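Local coordinates for protein putative hydrolase YdeN (Bacillus subtilis, PDB 1UXO) that probably acts as a serine hydrolase of the alpha/beta-hydrolase fold, possibly an esterase, at residues A[95-108]-A[140-154]. The protein carries 2 engineered substitutions. Numbering follows the deposited sequence.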
ATOM      1  N   ILE A  95       1.165  -2.119   7.756  1.00 10.75           N
ATOM      2  CA  ILE A  95       0.897  -1.630   6.400  1.00  9.64           C
ATOM      3  C   ILE A  95       1.778  -0.423   6.096  1.00  9.15           C
ATOM      4  O   ILE A  95       2.102   0.419   6.980  1.00  8.95           O
ATOM      5  CB  ILE A  95      -0.595  -1.246   6.200  1.00 10.53           C
ATOM      6  CG1 ILE A  95      -1.028  -0.100   7.110  1.00  9.27           C
ATOM      7  CG2 ILE A  95      -1.532  -2.430   6.326  1.00 10.05           C
ATOM      8  CD1 ILE A  95      -2.503   0.305   6.891  1.00 11.78           C
ATOM      9  N   ILE A  96       2.241  -0.369   4.859  1.00  8.51           N
ATOM     10  CA  ILE A  96       2.950   0.770   4.362  1.00  8.65           C
ATOM     11  C   ILE A  96       2.262   1.207   3.081  1.00  8.17           C
ATOM     12  O   ILE A  96       2.104   0.408   2.150  1.00  9.40           O
ATOM     13  CB  ILE A  96       4.399   0.438   4.100  1.00  9.49           C
ATOM     14  CG1 ILE A  96       5.115   0.012   5.380  1.00 10.00           C
ATOM     15  CG2 ILE A  96       5.118   1.635   3.568  1.00 10.69           C
ATOM     16  CD1 ILE A  96       6.584  -0.431   5.145  1.00 12.05           C
ATOM     17  N   LEU A  97       1.842   2.450   3.058  1.00  8.24           N
ATOM     18  CA  LEU A  97       1.053   2.993   1.954  1.00  8.12           C
ATOM     19  C   LEU A  97       1.888   3.991   1.209  1.00  8.61           C
ATOM     20  O   LEU A  97       2.006   5.147   1.626  1.00  9.33           O
ATOM     21  CB  LEU A  97      -0.238   3.608   2.466  1.00  9.75           C
ATOM     22  CG  LEU A  97      -1.013   2.726   3.447  1.00 10.85           C
ATOM     23  CD1 LEU A  97      -2.250   3.441   4.003  1.00 12.32           C
ATOM     24  CD2 LEU A  97      -1.436   1.446   2.771  1.00 10.37           C
ATOM     25  N   VAL A  98       2.471   3.541   0.091  1.00  8.59           N
ATOM     26  CA  VAL A  98       3.274   4.417  -0.764  1.00  8.25           C
ATOM     27  C   VAL A  98       2.390   5.218  -1.706  1.00  7.96           C
ATOM     28  O   VAL A  98       1.651   4.646  -2.501  1.00  7.48           O
ATOM     29  CB  VAL A  98       4.351   3.649  -1.521  1.00  8.13           C
ATOM     30  CG1 VAL A  98       5.307   4.604  -2.162  1.00  9.19           C
ATOM     31  CG2 VAL A  98       5.106   2.746  -0.541  1.00  9.61           C
ATOM     32  N   SER A  99       2.436   6.537  -1.556  1.00  7.55           N
ATOM     33  CA  SER A  99       1.553   7.468  -2.266  1.00  8.21           C
ATOM     34  C   SER A  99       0.106   7.184  -1.979  1.00  8.04           C
ATOM     35  O   SER A  99      -0.735   7.251  -2.892  1.00  9.31           O
ATOM     36  CB  SER A  99       1.829   7.419  -3.735  1.00  8.76           C
ATOM     37  OG  SER A  99       3.188   7.566  -3.974  1.00  9.87           O
ATOM     38  N   GLY A 100      -0.184   6.838  -0.719  1.00  7.84           N
ATOM     39  CA  GLY A 100      -1.540   6.501  -0.316  1.00  6.80           C
ATOM     40  C   GLY A 100      -2.492   7.693  -0.332  1.00  7.65           C
ATOM     41  O   GLY A 100      -2.103   8.869  -0.092  1.00  8.45           O
ATOM     42  N   PHE A 101      -3.755   7.396  -0.566  1.00  7.63           N
ATOM     43  CA  PHE A 101      -4.774   8.410  -0.580  1.00  8.30           C
ATOM     44  C   PHE A 101      -6.122   7.716  -0.257  1.00  9.13           C
ATOM     45  O   PHE A 101      -6.245   6.488  -0.420  1.00  9.84           O
ATOM     46  CB  PHE A 101      -4.840   9.145  -1.934  1.00  8.44           C
ATOM     47  CG  PHE A 101      -5.131   8.240  -3.103  1.00  7.36           C
ATOM     48  CD1 PHE A 101      -6.413   8.148  -3.636  1.00  8.59           C
ATOM     49  CD2 PHE A 101      -4.110   7.467  -3.654  1.00  8.25           C
ATOM     50  CE1 PHE A 101      -6.677   7.303  -4.707  1.00  9.70           C
ATOM     51  CE2 PHE A 101      -4.361   6.613  -4.737  1.00  7.28           C
ATOM     52  CZ  PHE A 101      -5.645   6.513  -5.259  1.00  9.35           C
ATOM     53  N   ALA A 102      -7.085   8.496   0.232  1.00  9.72           N
ATOM     54  CA  ALA A 102      -8.432   7.980   0.587  1.00 10.34           C
ATOM     55  C   ALA A 102      -9.575   8.922   0.112  1.00 10.91           C
ATOM     56  O   ALA A 102     -10.668   8.952   0.723  1.00 11.84           O
ATOM     57  CB  ALA A 102      -8.532   7.814   2.114  1.00 10.26           C
ATOM     58  N   LYS A 103      -9.311   9.720  -0.929  1.00 10.45           N
ATOM     59  CA  LYS A 103     -10.321  10.580  -1.568  1.00  9.58           C
ATOM     60  C   LYS A 103     -10.016  10.743  -3.054  1.00 10.22           C
ATOM     61  O   LYS A 103      -8.929  10.379  -3.527  1.00  9.39           O
ATOM     62  CB  LYS A 103     -10.401  11.939  -0.920  1.00 10.81           C
ATOM     63  CG  LYS A 103      -9.153  12.833  -1.067  1.00 11.43           C
ATOM     64  CD  LYS A 103      -9.172  13.895   0.004  1.00 16.16           C
ATOM     65  CE  LYS A 103      -8.012  14.789  -0.064  1.00 18.34           C
ATOM     66  NZ  LYS A 103      -8.061  15.886   0.953  1.00 23.22           N
ATOM     67  N   SER A 104     -10.992  11.260  -3.808  1.00 11.04           N
ATOM     68  CA  SER A 104     -10.874  11.363  -5.256  1.00 10.80           C
ATOM     69  C   SER A 104      -9.617  12.068  -5.697  1.00  9.83           C
ATOM     70  O   SER A 104      -9.289  13.152  -5.176  1.00  8.97           O
ATOM     71  CB  SER A 104     -12.033  12.237  -5.780  1.00 11.49           C
ATOM     72  OG  SER A 104     -11.903  12.509  -7.133  1.00 13.10           O
ATOM     73  N   LEU A 105      -8.957  11.508  -6.698  1.00  9.64           N
ATOM     74  CA  LEU A 105      -7.839  12.140  -7.364  1.00  9.42           C
ATOM     75  C   LEU A 105      -8.340  12.980  -8.549  1.00  9.30           C
ATOM     76  O   LEU A 105      -8.902  12.440  -9.513  1.00  8.55           O
ATOM     77  CB  LEU A 105      -6.867  11.071  -7.884  1.00  9.41           C
ATOM     78  CG  LEU A 105      -6.225  10.168  -6.822  1.00 10.44           C
ATOM     79  CD1 LEU A 105      -5.261   9.254  -7.566  1.00 10.88           C
ATOM     80  CD2 LEU A 105      -5.511  10.949  -5.702  1.00 11.24           C
ATOM     81  N   PRO A 106      -8.216  14.297  -8.472  1.00  9.70           N
ATOM     82  CA  PRO A 106      -8.728  15.117  -9.571  1.00 10.69           C
ATOM     83  C   PRO A 106      -8.242  14.742 -10.969  1.00 10.36           C
ATOM     84  O   PRO A 106      -9.004  14.912 -11.924  1.00 11.68           O
ATOM     85  CB  PRO A 106      -8.313  16.528  -9.173  1.00 10.67           C
ATOM     86  CG  PRO A 106      -8.222  16.447  -7.716  1.00 12.31           C
ATOM     87  CD  PRO A 106      -7.593  15.121  -7.423  1.00 10.81           C
ATOM     88  N   THR A 107      -7.018  14.231 -11.109  1.00 10.50           N
ATOM     89  CA  THR A 107      -6.531  13.934 -12.452  1.00 12.13           C
ATOM     90  C   THR A 107      -6.895  12.513 -12.894  1.00 11.49           C
ATOM     91  O   THR A 107      -6.638  12.164 -14.043  1.00 13.40           O
ATOM     92  CB  THR A 107      -5.063  14.185 -12.620  1.00 12.59           C
ATOM     93  OG1 THR A 107      -4.355  13.281 -11.777  1.00 14.66           O
ATOM     94  CG2 THR A 107      -4.671  15.616 -12.177  1.00 16.28           C
ATOM     95  N   LEU A 108      -7.461  11.704 -11.998  1.00 11.03           N
ATOM     96  CA  LEU A 108      -7.879  10.312 -12.274  1.00 11.16           C
ATOM     97  C   LEU A 108      -9.254  10.022 -11.636  1.00 10.96           C
ATOM     98  O   LEU A 108      -9.428   9.133 -10.801  1.00 10.70           O
ATOM     99  CB  LEU A 108      -6.813   9.360 -11.719  1.00 12.35           C
ATOM    100  CG  LEU A 108      -5.528   9.254 -12.558  1.00 12.10           C
ATOM    101  CD1 LEU A 108      -4.463   8.370 -11.842  1.00 13.47           C
ATOM    102  CD2 LEU A 108      -5.811   8.645 -13.926  1.00 12.21           C
ATOM    103  N   GLN A 140       2.532  14.720  -8.738  1.00  9.87           N
ATOM    104  CA  GLN A 140       1.487  15.377  -9.474  1.00 10.85           C
ATOM    105  C   GLN A 140       0.271  14.465  -9.742  1.00 10.35           C
ATOM    106  O   GLN A 140      -0.694  14.902 -10.404  1.00 12.20           O
ATOM    107  CB  GLN A 140       2.081  15.869 -10.810  1.00 11.80           C
ATOM    108  CG  GLN A 140       3.294  16.862 -10.672  1.00 13.88           C
ATOM    109  CD  GLN A 140       2.898  18.078  -9.938  1.00 17.43           C
ATOM    110  OE1 GLN A 140       1.889  18.722 -10.306  1.00 19.87           O
ATOM    111  NE2 GLN A 140       3.591  18.370  -8.820  1.00 19.12           N
ATOM    112  N   ILE A 141       0.294  13.231  -9.255  1.00  9.69           N
ATOM    113  CA  ILE A 141      -0.847  12.299  -9.419  1.00 10.13           C
ATOM    114  C   ILE A 141      -1.624  12.189  -8.122  1.00  9.61           C
ATOM    115  O   ILE A 141      -2.834  12.421  -8.078  1.00 11.59           O
ATOM    116  CB  ILE A 141      -0.389  10.923  -9.915  1.00 10.50           C
ATOM    117  CG1 ILE A 141       0.251  11.048 -11.315  1.00 12.78           C
ATOM    118  CG2 ILE A 141      -1.618   9.989  -9.930  1.00 13.42           C
ATOM    119  CD1 ILE A 141       0.986   9.798 -11.806  1.00 15.01           C
ATOM    120  N   VAL A 142      -0.907  11.839  -7.048  1.00  8.55           N
ATOM    121  CA  VAL A 142      -1.429  11.876  -5.682  1.00  8.83           C
ATOM    122  C   VAL A 142      -0.811  13.068  -4.927  1.00  8.65           C
ATOM    123  O   VAL A 142       0.325  12.999  -4.480  1.00  9.07           O
ATOM    124  CB  VAL A 142      -1.127  10.587  -4.908  1.00  7.29           C
ATOM    125  CG1 VAL A 142      -1.776  10.659  -3.537  1.00  8.50           C
ATOM    126  CG2 VAL A 142      -1.724   9.369  -5.636  1.00  9.52           C
ATOM    127  N   PRO A 143      -1.528  14.146  -4.764  1.00  9.27           N
ATOM    128  CA  PRO A 143      -0.944  15.311  -4.081  1.00 10.05           C
ATOM    129  C   PRO A 143      -0.490  14.929  -2.708  1.00  9.94           C
ATOM    130  O   PRO A 143      -1.150  14.152  -1.969  1.00  8.53           O
ATOM    131  CB  PRO A 143      -2.082  16.329  -4.071  1.00 10.95           C
ATOM    132  CG  PRO A 143      -2.957  15.885  -5.191  1.00 10.54           C
ATOM    133  CD  PRO A 143      -2.913  14.389  -5.228  1.00  9.40           C
ATOM    134  N   PHE A 144       0.703  15.407  -2.372  1.00  9.39           N
ATOM    135  CA  PHE A 144       1.283  15.187  -1.059  1.00  9.96           C
ATOM    136  C   PHE A 144       0.350  15.410   0.108  1.00  9.13           C
ATOM    137  O   PHE A 144       0.322  14.599   1.053  1.00  8.72           O
ATOM    138  CB  PHE A 144       2.574  16.022  -0.869  1.00  9.79           C
ATOM    139  CG  PHE A 144       3.225  15.801   0.480  1.00  9.81           C
ATOM    140  CD1 PHE A 144       3.950  14.648   0.723  1.00  9.47           C
ATOM    141  CD2 PHE A 144       3.110  16.772   1.493  1.00  9.47           C
ATOM    142  CE1 PHE A 144       4.550  14.460   1.980  1.00 10.31           C
ATOM    143  CE2 PHE A 144       3.735  16.592   2.729  1.00 10.63           C
ATOM    144  CZ  PHE A 144       4.406  15.427   2.982  1.00 11.20           C
ATOM    145  N   SER A 145      -0.454  16.470   0.030  1.00  9.60           N
ATOM    146  CA  SER A 145      -1.423  16.788   1.086  1.00 10.71           C
ATOM    147  C   SER A 145      -2.436  15.674   1.324  1.00  9.62           C
ATOM    148  O   SER A 145      -2.898  15.464   2.442  1.00  7.65           O
ATOM    149  CB  SER A 145      -2.168  18.092   0.746  1.00 12.76           C
ATOM    150  OG  SER A 145      -2.907  17.936  -0.438  1.00 12.89           O
ATOM    151  N   PHE A 146      -2.800  14.974   0.261  1.00  9.70           N
ATOM    152  CA  PHE A 146      -3.745  13.848   0.389  1.00  9.11           C
ATOM    153  C   PHE A 146      -3.134  12.690   1.199  1.00  8.94           C
ATOM    154  O   PHE A 146      -3.844  11.954   1.944  1.00  8.65           O
ATOM    155  CB  PHE A 146      -4.103  13.304  -0.985  1.00 10.22           C
ATOM    156  CG  PHE A 146      -5.008  14.169  -1.835  1.00  8.55           C
ATOM    157  CD1 PHE A 146      -5.008  15.578  -1.802  1.00 10.59           C
ATOM    158  CD2 PHE A 146      -5.810  13.531  -2.738  1.00 10.51           C
ATOM    159  CE1 PHE A 146      -5.832  16.324  -2.643  1.00 10.82           C
ATOM    160  CE2 PHE A 146      -6.655  14.266  -3.617  1.00 12.19           C
ATOM    161  CZ  PHE A 146      -6.672  15.655  -3.562  1.00 12.22           C
ATOM    162  N   SER A 147      -1.823  12.489   1.049  1.00  8.86           N
ATOM    163  CA  SER A 147      -1.119  11.415   1.750  1.00  8.54           C
ATOM    164  C   SER A 147      -0.895  11.810   3.211  1.00  8.20           C
ATOM    165  O   SER A 147      -1.042  11.006   4.109  1.00  7.77           O
ATOM    166  CB  SER A 147       0.215  11.091   1.068  1.00  7.69           C
ATOM    167  OG  SER A 147      -0.002  10.538  -0.217  1.00 10.25           O
ATOM    168  N   LYS A 148      -0.591  13.078   3.451  1.00  8.92           N
ATOM    169  CA  LYS A 148      -0.427  13.575   4.799  1.00  8.89           C
ATOM    170  C   LYS A 148      -1.779  13.522   5.563  1.00  9.18           C
ATOM    171  O   LYS A 148      -1.816  13.116   6.724  1.00  9.22           O
ATOM    172  CB  LYS A 148       0.130  15.028   4.761  1.00 10.01           C
ATOM    173  CG  LYS A 148       0.363  15.592   6.174  1.00 12.16           C
ATOM    174  CD  LYS A 148       1.262  16.821   6.195  1.00 16.43           C
ATOM    175  CE  LYS A 148       1.995  16.967   7.525  1.00 20.34           C
ATOM    176  NZ  LYS A 148       3.130  17.958   7.597  1.00 17.59           N
ATOM    177  N   ASP A 149      -2.872  13.876   4.870  1.00  9.11           N
ATOM    178  CA  ASP A 149      -4.249  13.831   5.388  1.00 10.36           C
ATOM    179  C   ASP A 149      -4.547  12.413   5.808  1.00  8.79           C
ATOM    180  O   ASP A 149      -4.992  12.177   6.927  1.00  8.55           O
ATOM    181  CB  ASP A 149      -5.211  14.225   4.270  1.00 11.51           C
ATOM    182  CG  ASP A 149      -6.713  14.350   4.685  0.70 15.74           C
ATOM    183  OD1 ASP A 149      -7.067  14.315   5.900  0.70 20.14           O
ATOM    184  OD2 ASP A 149      -7.637  14.403   3.807  0.70 18.93           O
ATOM    185  N   LEU A 150      -4.260  11.446   4.935  1.00  7.99           N
ATOM    186  CA  LEU A 150      -4.519  10.051   5.255  1.00  7.45           C
ATOM    187  C   LEU A 150      -3.684   9.579   6.463  1.00  7.71           C
ATOM    188  O   LEU A 150      -4.217   8.887   7.372  1.00  6.61           O
ATOM    189  CB  LEU A 150      -4.210   9.173   4.016  1.00  8.24           C
ATOM    190  CG  LEU A 150      -4.213   7.679   4.254  1.00  7.70           C
ATOM    191  CD1 LEU A 150      -5.570   7.232   4.798  1.00  8.96           C
ATOM    192  CD2 LEU A 150      -3.862   6.897   3.045  1.00 10.74           C
ATOM    193  N   ALA A 151      -2.379   9.953   6.488  1.00  7.23           N
ATOM    194  CA  ALA A 151      -1.532   9.624   7.613  1.00  6.68           C
ATOM    195  C   ALA A 151      -2.120  10.108   8.944  1.00  6.94           C
ATOM    196  O   ALA A 151      -2.104   9.413   9.962  1.00  7.60           O
ATOM    197  CB  ALA A 151      -0.102  10.123   7.405  1.00  6.53           C
ATOM    198  N   GLN A 152      -2.671  11.285   8.928  1.00  9.10           N
ATOM    199  CA  GLN A 152      -3.356  11.779  10.134  1.00  9.91           C
ATOM    200  C   GLN A 152      -4.600  10.985  10.482  1.00  8.72           C
ATOM    201  O   GLN A 152      -4.858  10.677  11.665  1.00  9.33           O
ATOM    202  CB  GLN A 152      -3.748  13.247   9.978  1.00 10.96           C
ATOM    203  CG  GLN A 152      -2.599  14.190   9.813  1.00 14.09           C
ATOM    204  CD  GLN A 152      -2.968  15.552   9.295  1.00 17.26           C
ATOM    205  OE1 GLN A 152      -4.096  15.776   8.786  1.00 20.55           O
ATOM    206  NE2 GLN A 152      -1.999  16.463   9.334  1.00 19.47           N
ATOM    207  N   GLN A 153      -5.415  10.690   9.492  1.00  8.47           N
ATOM    208  CA  GLN A 153      -6.673   9.967   9.711  1.00  9.70           C
ATOM    209  C   GLN A 153      -6.459   8.567  10.320  1.00 10.01           C
ATOM    210  O   GLN A 153      -7.275   8.085  11.127  1.00  9.52           O
ATOM    211  CB  GLN A 153      -7.395   9.835   8.382  1.00  9.98           C
ATOM    212  CG  GLN A 153      -7.937  11.146   7.894  1.00 11.15           C
ATOM    213  CD  GLN A 153      -8.555  11.050   6.540  1.00 15.87           C
ATOM    214  OE1 GLN A 153      -8.007  10.393   5.637  1.00 17.56           O
ATOM    215  NE2 GLN A 153      -9.732  11.689   6.376  1.00 18.87           N
ATOM    216  N   ILE A 154      -5.374   7.910   9.907  1.00 10.14           N
ATOM    217  CA  ILE A 154      -5.065   6.563  10.383  1.00  9.64           C
ATOM    218  C   ILE A 154      -3.842   6.484  11.301  1.00  8.93           C
ATOM    219  O   ILE A 154      -3.318   5.407  11.488  1.00  9.97           O
ATOM    220  CB  ILE A 154      -4.960   5.499   9.225  1.00  9.75           C
ATOM    221  CG1 ILE A 154      -3.735   5.754   8.321  1.00  8.01           C
ATOM    222  CG2 ILE A 154      -6.290   5.422   8.432  1.00 11.77           C
ATOM    223  CD1 ILE A 154      -3.360   4.551   7.449  1.00  8.11           C
TER
HETATM  224  O   HOH W   1      -6.347  11.138   1.165  1.00  7.84           O
HETATM  225  O   HOH W   2      -5.637  17.604   1.042  1.00 19.33           O
HETATM  226  O   HOH W   3      -4.708  14.008  -9.092  1.00 12.40           O
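Ser-147 OG donates a hydrogen bond of 2.7 Å to Gly-100 O, joining helix 144-153 to the turn that ends strand 92-98. Around this bond packing is close: Leu-150 lays CD2 against the backbone of Gly-100 and Phe-101, 3.6 Å from Phe-101 N, and crosses Leu-97 at about a right angle, while Leu-97 CD1 meets Ile-154 CD1 tip to tip. A chi1 of -176° turns both methyls of Val-142 onto Ser-99 O, each 3.6 Å away, with CG2 also against Phe-101 CD2. Ser-99 O and Phe-101 N are buried here without a polar partner.

The outer side is more open to water. Lys-103 runs extended across the Phe-146 ring, its CE 3.4 Å from the ring centroid in a CH-pi contact; Pro-143 CD backs the opposite face. NZ, still over the lysine's face, makes a cation-pi contact and, in one of two Asp-149 conformers, a salt bridge of 3.2 Å to OD2. A methionine replacing Lys-103 would probably leave Asp-149 without its counter-charge and the ring without its ammonium group. Waters join Lys-103 NZ with Ser-145 OG, Ala-102 N with Phe-146 O, and Thr-107 N with Ile-141 O; exposed Pro-106 and Thr-107 pack more loosely.

Ile-141 touches His-166, which with Asp-139 is predicted to belong to the charge relay system. Strand 92-98 lies between strands 67-72 and 128-136; Ser-147 rests on the latter, and helix 75-84 meets Leu-97, Phe-101 and Leu-150.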